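Local coordinates for endoglucanase EG-II (Hypocrea jecorina, PDB 3QR3), which hydrolyses internal beta-1,4-glucosidic bonds in cellulose, as a fungal endoglucanase of glycoside hydrolase family 5 with a TIM-barrel catalytic domain, at residues A[216-221]-A[256-261]; A[241-246]-A[277-282]; A[21-26]-A[65-70]. All coordinates share one frame; numbering follows the deposited sequence.

Contact 1. Residues A[216-221]-A[256-261]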
loop_
_atom_site.group_PDB
_atom_site.type_symbol
_atom_site.label_atom_id
_atom_site.label_comp_id
_atom_site.label_asym_id
_atom_site.label_seq_id
_atom_site.Cartn_x
_atom_site.Cartn_y
_atom_site.Cartn_z
ATOM N N PHE A 216 -1.606 11.853 0.410
ATOM C CA PHE A 216 -2.871 11.177 0.666
ATOM C C PHE A 216 -2.865 9.804 -0.005
ATOM O O PHE A 216 -2.482 9.672 -1.158
ATOM C CB PHE A 216 -4.058 12.026 0.211
ATOM C CG PHE A 216 -4.188 13.340 0.967
ATOM C CD1 PHE A 216 -4.414 13.351 2.341
ATOM C CD2 PHE A 216 -4.088 14.548 0.302
ATOM C CE1 PHE A 216 -4.537 14.554 3.041
ATOM C CE2 PHE A 216 -4.211 15.754 0.985
ATOM C CZ PHE A 216 -4.439 15.759 2.362
ATOM N N ASP A 217 -3.283 8.783 0.730
ATOM C CA ASP A 217 -3.189 7.396 0.249
ATOM C C ASP A 217 -4.604 6.878 0.004
ATOM O O ASP A 217 -5.363 6.707 0.952
ATOM C CB ASP A 217 -2.505 6.557 1.343
ATOM C CG ASP A 217 -2.073 5.185 0.873
ATOM O OD1 ASP A 217 -2.771 4.600 0.017
ATOM O OD2 ASP A 217 -1.040 4.681 1.384
ATOM N N VAL A 218 -4.971 6.640 -1.255
ATOM C CA VAL A 218 -6.305 6.109 -1.552
ATOM C C VAL A 218 -6.266 4.756 -2.252
ATOM O O VAL A 218 -5.245 4.378 -2.818
ATOM C CB VAL A 218 -7.148 7.084 -2.400
ATOM C CG1 VAL A 218 -7.476 8.354 -1.601
ATOM C CG2 VAL A 218 -6.438 7.420 -3.698
ATOM N N HIS A 219 -7.393 4.041 -2.190
ATOM C CA HIS A 219 -7.609 2.778 -2.875
ATOM C C HIS A 219 -8.840 2.912 -3.762
ATOM O O HIS A 219 -9.743 3.683 -3.458
ATOM C CB HIS A 219 -7.885 1.670 -1.855
ATOM C CG HIS A 219 -6.686 1.264 -1.062
ATOM N ND1 HIS A 219 -6.656 0.113 -0.301
ATOM C CD2 HIS A 219 -5.465 1.835 -0.930
ATOM C CE1 HIS A 219 -5.474 0.002 0.276
ATOM N NE2 HIS A 219 -4.731 1.032 -0.091
ATOM N N LYS A 220 -8.901 2.146 -4.844
ATOM C CA LYS A 220 -10.125 2.106 -5.638
ATOM C C LYS A 220 -10.137 0.888 -6.538
ATOM O O LYS A 220 -9.180 0.642 -7.276
ATOM C CB LYS A 220 -10.288 3.377 -6.482
ATOM C CG LYS A 220 -11.731 3.648 -6.924
ATOM C CD LYS A 220 -12.669 3.820 -5.718
ATOM C CE LYS A 220 -14.116 4.041 -6.150
ATOM N NZ LYS A 220 -14.699 2.858 -6.872
ATOM N N TYR A 221 -11.223 0.126 -6.471
ATOM C CA TYR A 221 -11.409 -1.024 -7.342
ATOM C C TYR A 221 -12.427 -0.721 -8.432
ATOM O O TYR A 221 -13.053 0.343 -8.444
ATOM C CB TYR A 221 -11.760 -2.288 -6.530
ATOM C CG TYR A 221 -10.548 -2.762 -5.774
ATOM C CD1 TYR A 221 -9.545 -3.470 -6.419
ATOM C CD2 TYR A 221 -10.368 -2.438 -4.442
ATOM C CE1 TYR A 221 -8.411 -3.879 -5.747
ATOM C CE2 TYR A 221 -9.238 -2.839 -3.762
ATOM C CZ TYR A 221 -8.264 -3.555 -4.419
ATOM O OH TYR A 221 -7.136 -3.957 -3.754
ATOM N N ALA A 256 -1.730 12.729 -4.066
ATOM C CA ALA A 256 -2.230 11.441 -3.594
ATOM C C ALA A 256 -1.565 10.310 -4.367
ATOM O O ALA A 256 -1.080 10.505 -5.482
ATOM C CB ALA A 256 -3.734 11.363 -3.771
ATOM N N ILE A 257 -1.545 9.132 -3.764
ATOM C CA ILE A 257 -1.091 7.931 -4.440
ATOM C C ILE A 257 -2.175 6.872 -4.297
ATOM O O ILE A 257 -2.801 6.755 -3.247
ATOM C CB ILE A 257 0.228 7.399 -3.842
ATOM C CG1 ILE A 257 0.674 6.140 -4.590
ATOM C CG2 ILE A 257 0.069 7.125 -2.343
ATOM C CD1 ILE A 257 2.161 5.871 -4.512
ATOM N N LEU A 258 -2.410 6.127 -5.371
ATOM C CA LEU A 258 -3.366 5.031 -5.377
ATOM C C LEU A 258 -2.590 3.751 -5.071
ATOM O O LEU A 258 -1.940 3.191 -5.961
ATOM C CB LEU A 258 -4.011 4.931 -6.764
ATOM C CG LEU A 258 -5.022 3.828 -7.066
ATOM C CD1 LEU A 258 -6.242 3.940 -6.170
ATOM C CD2 LEU A 258 -5.431 3.886 -8.534
ATOM N N THR A 259 -2.643 3.301 -3.817
ATOM C CA THR A 259 -1.818 2.173 -3.375
ATOM C C THR A 259 -2.467 0.809 -3.558
ATOM O O THR A 259 -1.815 -0.216 -3.359
ATOM C CB THR A 259 -1.411 2.304 -1.908
ATOM O OG1 THR A 259 -2.580 2.565 -1.118
ATOM C CG2 THR A 259 -0.419 3.436 -1.741
ATOM N N GLU A 260 -3.747 0.792 -3.915
ATOM C CA GLU A 260 -4.389 -0.461 -4.308
ATOM C C GLU A 260 -5.400 -0.233 -5.414
ATOM O O GLU A 260 -6.306 0.592 -5.288
ATOM C CB GLU A 260 -5.089 -1.144 -3.124
ATOM C CG GLU A 260 -4.168 -1.953 -2.225
ATOM C CD GLU A 260 -4.925 -2.808 -1.220
ATOM O OE1 GLU A 260 -6.081 -3.199 -1.507
ATOM O OE2 GLU A 260 -4.353 -3.102 -0.145
ATOM N N THR A 261 -5.232 -0.968 -6.502
ATOM C CA THR A 261 -6.219 -0.984 -7.561
ATOM C C THR A 261 -5.983 -2.264 -8.341
ATOM O O THR A 261 -4.889 -2.820 -8.298
ATOM C CB THR A 261 -6.140 0.276 -8.461
ATOM O OG1 THR A 261 -7.276 0.311 -9.333
ATOM C CG2 THR A 261 -4.860 0.308 -9.295
#
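One face of the H219 imidazole carries E260, whose CB lies 3.4 Å from the ring centroid and almost on the ring normal, a CH-pi contact; CG and the carboxylate follow over CE1, with the carboxylate turned 28° from the ring plane. At the edge, H219 NE2 makes a weak, bent hydrogen bond of 2.8 Å to T259 OG1, while its ND1 is hydrogen-bonded to E149. The Y221 ring takes E260 at its edge: OH donates to OE1 at 2.6 Å, approaching from above the carboxylate plane. T259 OG1 donates to the syn lone pair of D217 OD1 at a very short 2.3 Å. The parallel strands 214-219 and 256-261 are joined by backbone hydrogen bonds such as V218 N to I257 O, 2.9 Å. An alanine at E260 would remove CG and the carboxylate, which would probably cost Y221 its bond to OE1, R61 this salt bridge and the CE1 side of the H219 ring its cover, though CB would remain. With the Y221 hydroxyl on OE1 and an R61 salt bridge at OE2, the carboxylate is likely to be held ionised, consistent with the nucleophile that family 5 enzymes carry at the end of the seventh barrel strand.

Contact 2. Residues A[241-246]-A[277-282]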
loop_
_atom_site.group_PDB
_atom_site.type_symbol
_atom_site.label_atom_id
_atom_site.label_comp_id
_atom_site.label_asym_id
_atom_site.label_seq_id
_atom_site.Cartn_x
_atom_site.Cartn_y
_atom_site.Cartn_z
ATOM N N ALA A 241 -14.709 9.272 -8.936
ATOM C CA ALA A 241 -13.656 9.401 -7.939
ATOM C C ALA A 241 -12.491 10.294 -8.348
ATOM O O ALA A 241 -12.190 11.278 -7.679
ATOM C CB ALA A 241 -13.155 8.029 -7.531
ATOM N N PHE A 242 -11.824 9.952 -9.444
ATOM C CA PHE A 242 -10.526 10.564 -9.698
ATOM C C PHE A 242 -10.561 11.975 -10.296
ATOM O O PHE A 242 -9.617 12.732 -10.120
ATOM C CB PHE A 242 -9.637 9.622 -10.504
ATOM C CG PHE A 242 -9.263 8.366 -9.751
ATOM C CD1 PHE A 242 -8.484 8.443 -8.602
ATOM C CD2 PHE A 242 -9.703 7.118 -10.180
ATOM C CE1 PHE A 242 -8.139 7.298 -7.890
ATOM C CE2 PHE A 242 -9.361 5.958 -9.478
ATOM C CZ PHE A 242 -8.574 6.052 -8.332
ATOM N N SER A 243 -11.634 12.329 -10.995
ATOM C CA SER A 243 -11.775 13.705 -11.483
ATOM C C SER A 243 -12.018 14.684 -10.320
ATOM O O SER A 243 -11.254 15.639 -10.145
ATOM C CB SER A 243 -12.862 13.824 -12.569
ATOM O OG SER A 243 -12.989 15.178 -13.013
ATOM N N PRO A 244 -13.063 14.443 -9.506
ATOM C CA PRO A 244 -13.293 15.311 -8.341
ATOM C C PRO A 244 -12.081 15.348 -7.416
ATOM O O PRO A 244 -11.780 16.389 -6.832
ATOM C CB PRO A 244 -14.457 14.639 -7.614
ATOM C CG PRO A 244 -15.120 13.785 -8.622
ATOM C CD PRO A 244 -14.097 13.406 -9.645
ATOM N N LEU A 245 -11.392 14.222 -7.261
ATOM C CA LEU A 245 -10.228 14.202 -6.380
ATOM C C LEU A 245 -9.087 15.042 -6.960
ATOM O O LEU A 245 -8.449 15.808 -6.246
ATOM C CB LEU A 245 -9.764 12.765 -6.104
ATOM C CG LEU A 245 -8.570 12.602 -5.163
ATOM C CD1 LEU A 245 -8.784 13.376 -3.849
ATOM C CD2 LEU A 245 -8.327 11.125 -4.882
ATOM N N ALA A 246 -8.826 14.894 -8.257
ATOM C CA ALA A 246 -7.780 15.684 -8.912
ATOM C C ALA A 246 -7.995 17.186 -8.696
ATOM O O ALA A 246 -7.062 17.922 -8.358
ATOM C CB ALA A 246 -7.716 15.365 -10.414
ATOM N N ILE A 277 -5.906 4.347 -15.601
ATOM C CA ILE A 277 -4.483 4.652 -15.570
ATOM C C ILE A 277 -4.164 5.849 -16.457
ATOM O O ILE A 277 -3.336 6.692 -16.107
ATOM C CB ILE A 277 -3.655 3.444 -16.050
ATOM C CG1 ILE A 277 -3.891 2.251 -15.125
ATOM C CG2 ILE A 277 -2.170 3.787 -16.091
ATOM C CD1 ILE A 277 -3.590 2.544 -13.677
ATOM N N GLN A 278 -4.819 5.924 -17.610
ATOM C CA GLN A 278 -4.562 7.028 -18.516
ATOM C C GLN A 278 -4.928 8.349 -17.839
ATOM O O GLN A 278 -4.198 9.334 -17.952
ATOM C CB GLN A 278 -5.330 6.874 -19.828
ATOM C CG GLN A 278 -5.086 8.047 -20.773
ATOM C CD GLN A 278 -6.006 8.043 -21.979
ATOM O OE1 GLN A 278 -5.644 8.543 -23.044
ATOM N NE2 GLN A 278 -7.203 7.483 -21.819
ATOM N N TYR A 279 -6.051 8.359 -17.125
ATOM C CA TYR A 279 -6.486 9.574 -16.450
ATOM C C TYR A 279 -5.516 9.973 -15.342
ATOM O O TYR A 279 -5.251 11.159 -15.136
ATOM C CB TYR A 279 -7.922 9.459 -15.920
ATOM C CG TYR A 279 -8.426 10.789 -15.372
ATOM C CD1 TYR A 279 -8.921 11.772 -16.226
ATOM C CD2 TYR A 279 -8.381 11.067 -14.008
ATOM C CE1 TYR A 279 -9.365 12.998 -15.735
ATOM C CE2 TYR A 279 -8.826 12.290 -13.503
ATOM C CZ TYR A 279 -9.315 13.249 -14.378
ATOM O OH TYR A 279 -9.752 14.453 -13.889
ATOM N N LEU A 280 -4.985 8.992 -14.621
ATOM C CA LEU A 280 -3.997 9.295 -13.597
ATOM C C LEU A 280 -2.751 9.880 -14.245
ATOM O O LEU A 280 -2.187 10.866 -13.760
ATOM C CB LEU A 280 -3.638 8.052 -12.783
ATOM C CG LEU A 280 -4.779 7.427 -11.976
ATOM C CD1 LEU A 280 -4.271 6.188 -11.233
ATOM C CD2 LEU A 280 -5.393 8.441 -11.026
ATOM N N ASN A 281 -2.321 9.277 -15.346
ATOM C CA ASN A 281 -1.147 9.773 -16.061
ATOM C C ASN A 281 -1.338 11.192 -16.619
ATOM O O ASN A 281 -0.384 11.959 -16.691
ATOM C CB ASN A 281 -0.751 8.814 -17.180
ATOM C CG ASN A 281 0.010 7.596 -16.668
ATOM O OD1 ASN A 281 0.687 7.651 -15.632
ATOM N ND2 ASN A 281 -0.086 6.496 -17.403
ATOM N N GLN A 282 -2.561 11.530 -17.013
ATOM C CA GLN A 282 -2.865 12.888 -17.493
ATOM C C GLN A 282 -3.042 13.888 -16.360
ATOM O O GLN A 282 -3.258 15.083 -16.607
ATOM C CB GLN A 282 -4.123 12.880 -18.356
ATOM C CG GLN A 282 -3.930 12.146 -19.681
ATOM C CD GLN A 282 -5.220 11.981 -20.455
ATOM O OE1 GLN A 282 -6.310 12.048 -19.892
ATOM N NE2 GLN A 282 -5.099 11.743 -21.751
HETATM O O HOH W 1 -10.670 17.155 -12.596
#
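F242, on helix 238-251, points its CB at helix 267-281, and with CG anti to the carbonyl carbon (chi1 -66°) its ring offers a face to L280. CD2 of L280 sits over that face, displaced toward the rim, 3.9 Å from CD1 of F242 and 4.2 Å from the ring centroid in a CH-pi contact. Nearer the backbone, CB of F242 lies 4.0 Å from CD2 of Y279, and the carbonyl O of F242 meets the edge of the Y279 ring near the ring plane, 3.5 Å from CE2. That oxygen accepts hydrogen bonds from A246 N and the Y287 hydroxyl. The two helices are neighbours in the outer layer of the TIM barrel: they run nearly parallel, their segment axes 10° apart and 10.7 Å from each other, while F242 and L280 both reach down to L258 on the barrel strand 256-261. S243 comes next, at the tip of Y279, whose CG is anti to the backbone N (chi1 -173°) so that the phenol spans the gap between the helices. CA of S243 is 3.2 Å from the Y279 hydroxyl, and one water joins OH of Y279 to both OG and O of S243, donating to the carbonyl at 2.9 Å. One turn on, A246 sets its CB 4.1 Å from the same hydroxyl oxygen.

Contact 3. Residues A[21-26]-A[65-70]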
loop_
_atom_site.group_PDB
_atom_site.type_symbol
_atom_site.label_atom_id
_atom_site.label_comp_id
_atom_site.label_asym_id
_atom_site.label_seq_id
_atom_site.Cartn_x
_atom_site.Cartn_y
_atom_site.Cartn_z
ATOM N N GLY A 21 -8.886 -6.516 11.655
ATOM C CA GLY A 21 -7.583 -6.249 12.248
ATOM C C GLY A 21 -6.961 -7.446 12.960
ATOM O O GLY A 21 -5.958 -7.315 13.657
ATOM N N THR A 22 -7.557 -8.622 12.802
ATOM C CA THR A 22 -6.924 -9.835 13.310
ATOM C C THR A 22 -5.975 -10.395 12.265
ATOM O O THR A 22 -6.393 -10.749 11.159
ATOM C CB THR A 22 -7.954 -10.927 13.665
ATOM O OG1 THR A 22 -8.878 -10.408 14.622
ATOM C CG2 THR A 22 -7.256 -12.156 14.275
ATOM N N CYS A 23 -4.695 -10.464 12.613
ATOM C CA CYS A 23 -3.718 -11.166 11.784
ATOM C C CYS A 23 -3.207 -12.403 12.527
ATOM O O CYS A 23 -2.550 -12.286 13.560
ATOM C CB CYS A 23 -2.550 -10.248 11.427
ATOM S SG CYS A 23 -2.996 -8.857 10.336
ATOM N N VAL A 24 -3.523 -13.582 12.007
ATOM C CA VAL A 24 -3.057 -14.835 12.591
ATOM C C VAL A 24 -1.653 -15.103 12.084
ATOM O O VAL A 24 -1.469 -15.467 10.922
ATOM C CB VAL A 24 -3.956 -16.005 12.150
ATOM C CG1 VAL A 24 -3.514 -17.300 12.829
ATOM C CG2 VAL A 24 -5.413 -15.683 12.453
ATOM N N THR A 25 -0.651 -14.939 12.938
ATOM C CA THR A 25 0.730 -14.975 12.447
ATOM C C THR A 25 1.169 -16.334 11.915
ATOM O O THR A 25 2.074 -16.423 11.089
ATOM C CB THR A 25 1.747 -14.488 13.500
ATOM O OG1 THR A 25 1.640 -15.289 14.681
ATOM C CG2 THR A 25 1.488 -13.029 13.838
ATOM N N SER A 26 0.532 -17.400 12.383
ATOM C CA SER A 26 0.889 -18.718 11.886
ATOM C C SER A 26 0.501 -18.880 10.410
ATOM O O SER A 26 0.991 -19.782 9.729
ATOM C CB SER A 26 0.245 -19.809 12.742
ATOM O OG SER A 26 -1.151 -19.858 12.512
ATOM N N GLY A 65 1.371 -7.852 8.422
ATOM C CA GLY A 65 0.535 -7.757 9.600
ATOM C C GLY A 65 1.277 -7.125 10.760
ATOM O O GLY A 65 2.438 -7.441 11.020
ATOM N N TRP A 66 0.606 -6.206 11.448
ATOM C CA TRP A 66 1.125 -5.629 12.686
ATOM C C TRP A 66 1.549 -6.746 13.648
ATOM O O TRP A 66 2.657 -6.732 14.183
ATOM C CB TRP A 66 0.024 -4.780 13.317
ATOM C CG TRP A 66 0.383 -3.987 14.527
ATOM C CD1 TRP A 66 1.559 -3.998 15.228
ATOM C CD2 TRP A 66 -0.482 -3.073 15.199
ATOM N NE1 TRP A 66 1.479 -3.117 16.292
ATOM C CE2 TRP A 66 0.230 -2.550 16.301
ATOM C CE3 TRP A 66 -1.800 -2.653 14.982
ATOM C CZ2 TRP A 66 -0.333 -1.622 17.179
ATOM C CZ3 TRP A 66 -2.356 -1.732 15.853
ATOM C CH2 TRP A 66 -1.620 -1.225 16.938
ATOM N N GLN A 67 0.671 -7.722 13.843
ATOM C CA GLN A 67 0.928 -8.808 14.794
ATOM C C GLN A 67 2.201 -9.552 14.438
ATOM O O GLN A 67 2.931 -10.008 15.313
ATOM C CB GLN A 67 -0.256 -9.787 14.861
ATOM C CG GLN A 67 -1.495 -9.209 15.561
ATOM C CD GLN A 67 -2.420 -8.451 14.609
ATOM O OE1 GLN A 67 -1.974 -7.856 13.615
ATOM N NE2 GLN A 67 -3.718 -8.488 14.897
ATOM N N TYR A 68 2.472 -9.668 13.145
ATOM C CA TYR A 68 3.671 -10.363 12.702
ATOM C C TYR A 68 4.943 -9.636 13.158
ATOM O O TYR A 68 5.885 -10.255 13.661
ATOM C CB TYR A 68 3.689 -10.521 11.175
ATOM C CG TYR A 68 4.939 -11.218 10.715
ATOM C CD1 TYR A 68 5.083 -12.593 10.863
ATOM C CD2 TYR A 68 5.991 -10.501 10.170
ATOM C CE1 TYR A 68 6.232 -13.233 10.471
ATOM C CE2 TYR A 68 7.147 -11.131 9.767
ATOM C CZ TYR A 68 7.260 -12.497 9.922
ATOM O OH TYR A 68 8.416 -13.117 9.525
ATOM N N LEU A 69 4.970 -8.320 12.971
ATOM C CA LEU A 69 6.181 -7.545 13.225
ATOM C C LEU A 69 6.568 -7.549 14.696
ATOM O O LEU A 69 7.750 -7.535 15.030
ATOM C CB LEU A 69 6.041 -6.103 12.710
ATOM C CG LEU A 69 6.020 -5.963 11.182
ATOM C CD1 LEU A 69 5.860 -4.513 10.777
ATOM C CD2 LEU A 69 7.272 -6.572 10.538
ATOM N N VAL A 70 5.573 -7.568 15.576
ATOM C CA VAL A 70 5.841 -7.571 17.004
ATOM C C VAL A 70 5.595 -8.954 17.613
ATOM O O VAL A 70 5.549 -9.100 18.825
ATOM C CB VAL A 70 4.991 -6.525 17.739
ATOM C CG1 VAL A 70 5.394 -5.110 17.307
ATOM C CG2 VAL A 70 3.507 -6.776 17.497
#
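Two loop regions that follow the first and second barrel strands meet here: residues 21-26, in the long loop after strand 5-11, and the short helix 66-69 that begins directly after strand 59-64, with G65 at its N-cap position. Q67 has the largest share of the contact. Its chain bends at chi2 (88°), laying the amide alongside C23 so that NE2 donates to G21 O at 2.8 Å. The bond is fairly straight, 161° at the hydrogen, and lies in the carbonyl plane of G21 and in the amide plane of Q67. NE2 is also hydrogen-bonded to N111 OD1, so two acceptors fix the rotation of the amide. This turns OE1 to C23, 3.3 Å from its CB and 3.6 Å from its SG. The sulfur, joined to C17 in a disulfide, rests 3.8 Å from CA of G65, where a beta carbon would crowd it. Further along, T25 directs CG2 at the helix backbone, 3.6 Å from both Q67 C and Y68 N. Its OG1 takes the crowded position between backbone N and carbonyl carbon (chi1 58°) and is hydrogen-bonded to N72. Apolar carbons thus pack at one end while a single polar bond closes the other. Neighbouring beta-alpha loops that meet in this way at the C-terminal ends of successive parallel strands are a feature of the TIM barrel.

Overall arrangement
Contact 1 belongs to the barrel wall near the centre of the chain and is the most deeply placed; contacts 2 and 3 lie farther out, each mixing buried residues with partly exposed ones. Contacts 1 and 2 share elements: helix 238-251 links the two strands of contact 1, and its F242 also touches K220. Contact 3 stands apart, its centre about 34 Å from that of contact 2, across the middle of the chain. The chemistry follows: backbone bonds and a charged, hydrogen-bonded cluster in 216-221 with 256-261, apolar and water-bridged packing between helices, and one hydrogen bond from a side-chain amide, beside a disulfide, between a loop and a short helix.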